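Local coordinates for protein putative beta-glucosidase (Bifidobacterium adolescentis, PDB 5WAB) that hydrolyses beta-glucosides as a family 3 glycoside hydrolase, and may also release terminal alpha-L-arabinopyranosyl units from ginsenosides such as Rb2, at residues G48-S52 / E96-V102. Numbering follows the deposited sequence.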
# COMPACT_ATOMS: atom_id res chain seq x y z
N GLY A 48 -11.38 6.73 -0.15
CA GLY A 48 -12.72 7.29 -0.25
C GLY A 48 -12.75 8.81 -0.32
O GLY A 48 -11.90 9.50 0.24
N LEU A 49 -13.77 9.34 -0.99
CA LEU A 49 -13.91 10.78 -1.14
C LEU A 49 -14.01 11.46 0.22
O LEU A 49 -14.86 11.11 1.04
CB LEU A 49 -15.15 11.10 -1.97
CG LEU A 49 -15.50 12.57 -2.13
CD1 LEU A 49 -14.39 13.29 -2.87
CD2 LEU A 49 -16.81 12.72 -2.87
N ARG A 50 -13.14 12.44 0.45
CA ARG A 50 -13.16 13.25 1.67
C ARG A 50 -13.25 14.70 1.24
O ARG A 50 -12.24 15.41 1.18
CB ARG A 50 -11.94 12.99 2.54
N LYS A 51 -14.47 15.15 0.96
CA LYS A 51 -14.74 16.52 0.55
C LYS A 51 -15.06 17.35 1.80
O LYS A 51 -14.85 16.91 2.93
CB LYS A 51 -15.88 16.52 -0.46
CG LYS A 51 -16.04 17.76 -1.31
CD LYS A 51 -17.31 17.64 -2.13
CE LYS A 51 -17.63 18.94 -2.85
NZ LYS A 51 -18.93 18.84 -3.57
N SER A 52 -15.59 18.55 1.61
CA SER A 52 -15.91 19.43 2.73
C SER A 52 -16.95 20.49 2.34
O SER A 52 -18.14 20.21 2.25
CB SER A 52 -14.64 20.11 3.26
OG SER A 52 -14.96 21.09 4.22
N GLU A 96 -18.46 8.59 -6.94
CA GLU A 96 -18.77 9.55 -5.89
C GLU A 96 -18.15 10.90 -6.21
O GLU A 96 -18.76 11.95 -5.94
CB GLU A 96 -18.29 9.02 -4.54
CG GLU A 96 -18.83 7.64 -4.21
CD GLU A 96 -18.68 7.25 -2.75
OE1 GLU A 96 -18.12 8.04 -1.96
OE2 GLU A 96 -19.15 6.16 -2.39
N CYS A 97 -16.96 10.91 -6.81
CA CYS A 97 -16.36 12.17 -7.25
C CYS A 97 -17.21 12.83 -8.31
O CYS A 97 -17.34 14.06 -8.33
CB CYS A 97 -14.95 11.93 -7.80
SG CYS A 97 -13.71 11.47 -6.58
N ILE A 98 -17.81 12.04 -9.21
CA ILE A 98 -18.62 12.60 -10.29
C ILE A 98 -19.87 13.27 -9.72
O ILE A 98 -20.30 14.32 -10.22
CB ILE A 98 -18.97 11.51 -11.32
CG1 ILE A 98 -17.69 11.07 -12.04
CG2 ILE A 98 -19.97 12.02 -12.34
CD1 ILE A 98 -17.87 9.85 -12.92
N GLN A 99 -20.46 12.69 -8.67
CA GLN A 99 -21.59 13.35 -8.01
C GLN A 99 -21.16 14.66 -7.36
O GLN A 99 -21.89 15.66 -7.44
CB GLN A 99 -22.19 12.42 -6.96
CG GLN A 99 -23.17 13.09 -6.00
CD GLN A 99 -23.74 12.14 -4.96
OE1 GLN A 99 -24.32 11.10 -5.30
NE2 GLN A 99 -23.58 12.48 -3.68
N GLU A 100 -19.98 14.69 -6.76
CA GLU A 100 -19.56 15.82 -5.93
C GLU A 100 -18.67 16.80 -6.68
O GLU A 100 -18.08 17.69 -6.05
CB GLU A 100 -18.85 15.31 -4.68
CG GLU A 100 -19.75 14.51 -3.76
CD GLU A 100 -20.87 15.35 -3.19
OE1 GLU A 100 -20.59 16.48 -2.73
OE2 GLU A 100 -22.04 14.89 -3.21
N LYS A 101 -18.57 16.68 -8.00
CA LYS A 101 -17.82 17.60 -8.85
C LYS A 101 -16.36 17.69 -8.41
O LYS A 101 -15.80 18.78 -8.23
CB LYS A 101 -18.47 18.99 -8.86
CG LYS A 101 -19.99 18.97 -8.98
CD LYS A 101 -20.51 18.16 -10.17
CE LYS A 101 -20.26 18.83 -11.50
NZ LYS A 101 -20.94 18.05 -12.57
N VAL A 102 -15.74 16.52 -8.23
CA VAL A 102 -14.33 16.41 -7.85
C VAL A 102 -13.58 15.78 -9.01
O VAL A 102 -13.83 14.61 -9.36
CB VAL A 102 -14.15 15.57 -6.57
CG1 VAL A 102 -12.67 15.34 -6.30
CG2 VAL A 102 -14.81 16.25 -5.38
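Just past the end of helix 83-99, the carbonyl of Glu100, which no further helical turn serves, is taken up by Lys51. Its fully extended side chain carries NZ to 2.9 Å from Glu100 O and, in the same reach, to 3.0 Å from Glu100 OE1, the latter a salt bridge; a lysine has both the length and the several protons for this. The other carboxylate oxygen, Glu100 OE2, accepts from Gln99 NE2 at 2.9 Å, so both oxygens are satisfied. Cys97 O is met by Val102 N at 2.9 Å, as Lys101, with positive phi, turns the chain into strand 102-106 of the TIM-barrel-type domain. Beside these polar groups Leu49 fills an apolar cleft: its CD1 lies 3.9 Å from Val102 CG2 and 4.2 Å from Cys97 SG, while its CD2 packs 3.6 Å from the aliphatic Glu100 CG. Glu96 also borders Leu49, but its carboxylate is held by His304 and Thr69. Strand 41-44 borders both segments: Thr43 touches Leu49 and Val102, and Met41 touches Lys51 and Val102. The chemistry thus implies that one ammonium group, anchored by charge and carbonyl together, ties the loop following one barrel strand to the turn leading into the next.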